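Local coordinates for protein peptidoglycan DD-endopeptidase ShyB (Vibrio cholerae, PDB 2GU1) that cleaves the peptide cross-links between peptidoglycan strands as a zinc-dependent DD-endopeptidase, probably making room for new glycans as the cell wall expands, at residues D146-G158 with N164-K176. Residues are numbered along the deposited sequence; the frame is centred on the assembly and turned at random.
Sequences DRFDILVKQQYLG and NSEIKAISFKLAK
An antiparallel beta hairpin interrupted by a classic beta bulge joins 146-158 to 164-176, two of the inner strands of the five-stranded sheet in the Csd3-like second domain. The bulge is identified by Lys168 and Ala169 both facing Leu151: Lys168 N reaches Leu151 O at 2.8 Å, while Ala169 N makes a weak bond to the same oxygen at 3.3 Å. The register therefore slips by one residue, from Leu151 opposite Ala169 to Val152 opposite Ile167. On the buried face, which helix 122-132 covers in part, Ile150 spans the slip with two branches. Ile150 CG2, anti to the backbone N, meets Ile167 CG2 at 3.7 Å, whereas CG1, turned beside that N (chi1 -48°), carries Ile150 CD1 to Ile170 CG2 at 3.9 Å. Farther along this face, Phe148 CB lies over one face of the Phe172 ring, offset toward the rim, 4.0 Å from its centroid: a CH-pi contact, with both rings edge-to-face against Phe111. The other face is more polar. Lys153 and Lys168 cross through their aliphatic parts, CG to CG at 3.5 Å, and the Lys153 ammonium pairs with Glu100. Lys173 folds back to pair with Asp178, its CG 3.5 Å from Arg147 CG. Between these lysine contacts, a water donates to Asp149 O at 2.9 Å and makes a weak, longer hydrogen bond with Ser171 OG.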
loop_
_atom_site.group_PDB
_atom_site.type_symbol
_atom_site.label_atom_id
_atom_site.label_comp_id
_atom_site.label_asym_id
_atom_site.label_seq_id
_atom_site.Cartn_x
_atom_site.Cartn_y
_atom_site.Cartn_z
ATOM N N ASP A 146 -1.985 -11.914 33.242
ATOM C CA ASP A 146 -2.713 -12.042 31.983
ATOM C C ASP A 146 -1.752 -12.432 30.860
ATOM O O ASP A 146 -0.565 -12.102 30.905
ATOM C CB ASP A 146 -3.425 -10.719 31.643
ATOM C CG ASP A 146 -4.646 -10.464 32.524
ATOM O OD1 ASP A 146 -5.184 -9.334 32.499
ATOM O OD2 ASP A 146 -5.075 -11.401 33.234
ATOM N N ARG A 147 -2.261 -13.149 29.861
ATOM C CA ARG A 147 -1.439 -13.560 28.730
ATOM C C ARG A 147 -2.143 -13.314 27.396
ATOM O O ARG A 147 -3.323 -12.972 27.360
ATOM C CB ARG A 147 -1.035 -15.034 28.868
ATOM C CG ARG A 147 -2.148 -15.968 29.300
ATOM C CD ARG A 147 -1.579 -17.349 29.606
ATOM N NE ARG A 147 -2.604 -18.312 30.002
ATOM C CZ ARG A 147 -2.349 -19.574 30.345
ATOM N NH1 ARG A 147 -1.102 -20.028 30.344
ATOM N NH2 ARG A 147 -3.342 -20.385 30.690
ATOM N N PHE A 148 -1.395 -13.477 26.306
ATOM C CA PHE A 148 -1.897 -13.266 24.945
ATOM C C PHE A 148 -1.363 -14.320 23.969
ATOM O O PHE A 148 -0.323 -14.936 24.210
ATOM C CB PHE A 148 -1.480 -11.874 24.450
ATOM C CG PHE A 148 0.014 -11.666 24.413
ATOM C CD1 PHE A 148 0.772 -12.105 23.330
ATOM C CD2 PHE A 148 0.668 -11.076 25.493
ATOM C CE1 PHE A 148 2.161 -11.964 23.324
ATOM C CE2 PHE A 148 2.058 -10.931 25.497
ATOM C CZ PHE A 148 2.805 -11.375 24.414
ATOM N N ASP A 149 -2.079 -14.511 22.864
ATOM C CA ASP A 149 -1.695 -15.464 21.822
ATOM C C ASP A 149 -2.033 -14.803 20.496
ATOM O O ASP A 149 -3.181 -14.429 20.274
ATOM C CB ASP A 149 -2.494 -16.767 21.955
ATOM C CG ASP A 149 -2.199 -17.511 23.251
ATOM O OD1 ASP A 149 -1.062 -18.000 23.408
ATOM O OD2 ASP A 149 -3.105 -17.610 24.107
ATOM N N ILE A 150 -1.041 -14.666 19.624
ATOM C CA ILE A 150 -1.225 -14.039 18.323
ATOM C C ILE A 150 -0.923 -15.045 17.218
ATOM O O ILE A 150 0.186 -15.573 17.151
ATOM C CB ILE A 150 -0.258 -12.859 18.139
ATOM C CG1 ILE A 150 -0.299 -11.954 19.377
ATOM C CG2 ILE A 150 -0.615 -12.078 16.868
ATOM C CD1 ILE A 150 -1.686 -11.364 19.689
ATOM N N LEU A 151 -1.896 -15.316 16.355
ATOM C CA LEU A 151 -1.662 -16.253 15.249
ATOM C C LEU A 151 -1.279 -15.461 14.001
ATOM O O LEU A 151 -2.053 -14.630 13.523
ATOM C CB LEU A 151 -2.909 -17.098 14.958
ATOM C CG LEU A 151 -2.668 -18.100 13.821
ATOM C CD1 LEU A 151 -1.705 -19.168 14.307
ATOM C CD2 LEU A 151 -3.977 -18.747 13.373
ATOM N N VAL A 152 -0.076 -15.712 13.488
ATOM C CA VAL A 152 0.422 -15.033 12.303
ATOM C C VAL A 152 0.716 -16.035 11.179
ATOM O O VAL A 152 1.092 -17.181 11.427
ATOM C CB VAL A 152 1.731 -14.255 12.622
ATOM C CG1 VAL A 152 2.290 -13.588 11.368
ATOM C CG2 VAL A 152 1.464 -13.220 13.705
ATOM N N LYS A 153 0.514 -15.592 9.948
ATOM C CA LYS A 153 0.800 -16.402 8.778
ATOM C C LYS A 153 2.044 -15.778 8.177
ATOM O O LYS A 153 2.087 -14.569 7.953
ATOM C CB LYS A 153 -0.346 -16.335 7.765
ATOM C CG LYS A 153 -1.506 -17.255 8.078
ATOM C CD LYS A 153 -2.491 -17.309 6.916
ATOM C CE LYS A 153 -3.489 -18.445 7.100
ATOM N NZ LYS A 153 -2.801 -19.768 7.154
ATOM N N GLN A 154 3.064 -16.597 7.941
ATOM C CA GLN A 154 4.312 -16.115 7.357
ATOM C C GLN A 154 4.550 -16.795 6.021
ATOM O O GLN A 154 4.467 -18.014 5.920
ATOM C CB GLN A 154 5.491 -16.412 8.284
ATOM C CG GLN A 154 5.616 -15.475 9.471
ATOM C CD GLN A 154 6.765 -15.870 10.382
ATOM O OE1 GLN A 154 7.252 -15.064 11.173
ATOM N NE2 GLN A 154 7.194 -17.121 10.278
ATOM N N GLN A 155 4.848 -16.006 4.995
ATOM C CA GLN A 155 5.092 -16.573 3.681
ATOM C C GLN A 155 6.562 -16.927 3.527
ATOM O O GLN A 155 7.452 -16.158 3.906
ATOM C CB GLN A 155 4.668 -15.589 2.590
ATOM C CG GLN A 155 4.883 -16.084 1.167
ATOM C CD GLN A 155 4.417 -15.068 0.138
ATOM O OE1 GLN A 155 4.626 -13.869 0.304
ATOM N NE2 GLN A 155 3.789 -15.547 -0.938
ATOM N N TYR A 156 6.801 -18.116 2.991
ATOM C CA TYR A 156 8.149 -18.607 2.748
ATOM C C TYR A 156 8.272 -19.012 1.287
ATOM O O TYR A 156 7.278 -19.192 0.595
ATOM C CB TYR A 156 8.448 -19.833 3.621
ATOM C CG TYR A 156 9.077 -19.503 4.953
ATOM C CD1 TYR A 156 8.387 -18.755 5.908
ATOM C CD2 TYR A 156 10.374 -19.919 5.251
ATOM C CE1 TYR A 156 8.975 -18.426 7.129
ATOM C CE2 TYR A 156 10.973 -19.598 6.472
ATOM C CZ TYR A 156 10.267 -18.852 7.405
ATOM O OH TYR A 156 10.847 -18.539 8.611
ATOM N N LEU A 157 9.509 -19.116 0.828
ATOM C CA LEU A 157 9.805 -19.562 -0.521
ATOM C C LEU A 157 10.825 -20.643 -0.238
ATOM O O LEU A 157 11.960 -20.348 0.130
ATOM C CB LEU A 157 10.443 -18.460 -1.358
ATOM C CG LEU A 157 10.737 -18.922 -2.792
ATOM C CD1 LEU A 157 9.451 -19.414 -3.451
ATOM C CD2 LEU A 157 11.345 -17.778 -3.588
ATOM N N GLY A 158 10.420 -21.895 -0.389
ATOM C CA GLY A 158 11.336 -22.968 -0.074
ATOM C C GLY A 158 11.644 -22.824 1.406
ATOM O O GLY A 158 10.737 -22.833 2.236
ATOM N N ASN A 164 7.077 -11.451 4.131
ATOM C CA ASN A 164 5.655 -11.158 4.055
ATOM C C ASN A 164 4.946 -11.920 5.174
ATOM O O ASN A 164 5.221 -13.097 5.393
ATOM C CB ASN A 164 5.100 -11.593 2.692
ATOM C CG ASN A 164 5.586 -10.709 1.548
ATOM O OD1 ASN A 164 5.600 -11.124 0.387
ATOM N ND2 ASN A 164 5.977 -9.483 1.870
ATOM N N SER A 165 4.046 -11.243 5.890
ATOM C CA SER A 165 3.310 -11.877 6.981
ATOM C C SER A 165 1.992 -11.158 7.221
ATOM O O SER A 165 1.813 -10.020 6.787
ATOM C CB SER A 165 4.119 -11.828 8.276
ATOM O OG SER A 165 4.192 -10.491 8.740
ATOM N N GLU A 166 1.087 -11.824 7.934
ATOM C CA GLU A 166 -0.220 -11.245 8.242
ATOM C C GLU A 166 -0.785 -11.852 9.519
ATOM O O GLU A 166 -0.765 -13.075 9.705
ATOM C CB GLU A 166 -1.201 -11.479 7.081
ATOM C CG GLU A 166 -2.511 -10.705 7.230
ATOM C CD GLU A 166 -3.401 -10.810 6.008
ATOM O OE1 GLU A 166 -4.146 -11.808 5.888
ATOM O OE2 GLU A 166 -3.345 -9.892 5.160
ATOM N N ILE A 167 -1.257 -10.993 10.414
ATOM C CA ILE A 167 -1.851 -11.446 11.668
ATOM C C ILE A 167 -3.260 -11.917 11.337
ATOM O O ILE A 167 -4.027 -11.189 10.697
ATOM C CB ILE A 167 -1.939 -10.292 12.690
ATOM C CG1 ILE A 167 -0.551 -9.678 12.894
ATOM C CG2 ILE A 167 -2.559 -10.791 13.982
ATOM C CD1 ILE A 167 -0.499 -8.606 13.992
ATOM N N LYS A 168 -3.606 -13.122 11.781
ATOM C CA LYS A 168 -4.919 -13.682 11.497
ATOM C C LYS A 168 -5.844 -13.722 12.706
ATOM O O LYS A 168 -7.065 -13.647 12.560
ATOM C CB LYS A 168 -4.776 -15.102 10.920
ATOM C CG LYS A 168 -3.838 -15.185 9.713
ATOM C CD LYS A 168 -4.009 -13.981 8.769
ATOM C CE LYS A 168 -4.677 -14.350 7.441
ATOM N NZ LYS A 168 -6.047 -14.918 7.594
ATOM N N ALA A 169 -5.267 -13.835 13.893
ATOM C CA ALA A 169 -6.061 -13.894 15.106
ATOM C C ALA A 169 -5.321 -13.275 16.287
ATOM O O ALA A 169 -4.094 -13.343 16.381
ATOM C CB ALA A 169 -6.426 -15.347 15.421
ATOM N N ILE A 170 -6.095 -12.688 17.191
ATOM C CA ILE A 170 -5.559 -12.026 18.371
ATOM C C ILE A 170 -6.428 -12.439 19.551
ATOM O O ILE A 170 -7.648 -12.293 19.501
ATOM C CB ILE A 170 -5.637 -10.485 18.209
ATOM C CG1 ILE A 170 -4.784 -10.042 17.014
ATOM C CG2 ILE A 170 -5.198 -9.792 19.486
ATOM C CD1 ILE A 170 -4.901 -8.565 16.687
ATOM N N SER A 171 -5.821 -12.970 20.604
ATOM C CA SER A 171 -6.614 -13.358 21.765
ATOM C C SER A 171 -5.875 -13.053 23.056
ATOM O O SER A 171 -4.685 -13.338 23.186
ATOM C CB SER A 171 -6.958 -14.848 21.711
ATOM O OG SER A 171 -5.843 -15.635 22.088
ATOM N N PHE A 172 -6.591 -12.461 24.006
ATOM C CA PHE A 172 -6.016 -12.123 25.296
ATOM C C PHE A 172 -6.714 -12.896 26.408
ATOM O O PHE A 172 -7.941 -12.919 26.492
ATOM C CB PHE A 172 -6.141 -10.619 25.581
ATOM C CG PHE A 172 -5.164 -9.763 24.819
ATOM C CD1 PHE A 172 -5.397 -9.417 23.492
ATOM C CD2 PHE A 172 -4.004 -9.302 25.431
ATOM C CE1 PHE A 172 -4.490 -8.618 22.789
ATOM C CE2 PHE A 172 -3.090 -8.504 24.737
ATOM C CZ PHE A 172 -3.335 -8.165 23.412
ATOM N N LYS A 173 -5.922 -13.545 27.250
ATOM C CA LYS A 173 -6.465 -14.286 28.378
ATOM C C LYS A 173 -6.376 -13.297 29.537
ATOM O O LYS A 173 -5.339 -13.176 30.185
ATOM C CB LYS A 173 -5.609 -15.523 28.663
ATOM C CG LYS A 173 -5.069 -16.234 27.413
ATOM C CD LYS A 173 -6.139 -16.508 26.350
ATOM C CE LYS A 173 -7.215 -17.476 26.836
ATOM N NZ LYS A 173 -8.044 -16.913 27.943
ATOM N N LEU A 174 -7.465 -12.573 29.775
ATOM C CA LEU A 174 -7.512 -11.565 30.830
ATOM C C LEU A 174 -8.283 -11.995 32.069
ATOM O O LEU A 174 -9.252 -12.754 31.988
ATOM C CB LEU A 174 -8.143 -10.277 30.290
ATOM C CG LEU A 174 -7.303 -9.269 29.503
ATOM C CD1 LEU A 174 -6.187 -9.960 28.751
ATOM C CD2 LEU A 174 -8.223 -8.502 28.560
ATOM N N ALA A 175 -7.846 -11.493 33.219
ATOM C CA ALA A 175 -8.514 -11.796 34.474
ATOM C C ALA A 175 -9.831 -11.025 34.469
ATOM O O ALA A 175 -10.834 -11.479 35.016
ATOM C CB ALA A 175 -7.648 -11.357 35.643
ATOM N N LYS A 176 -9.817 -9.864 33.816
ATOM C CA LYS A 176 -10.992 -9.000 33.729
ATOM C C LYS A 176 -11.879 -9.315 32.523
ATOM O O LYS A 176 -12.665 -8.469 32.091
ATOM C CB LYS A 176 -10.546 -7.533 33.677
ATOM C CG LYS A 176 -9.578 -7.156 34.796
ATOM C CD LYS A 176 -9.098 -5.709 34.708
ATOM C CE LYS A 176 -10.221 -4.722 34.980
ATOM N NZ LYS A 176 -9.723 -3.316 35.028
HETATM O O HOH W 1 -5.098 -16.117 18.818
#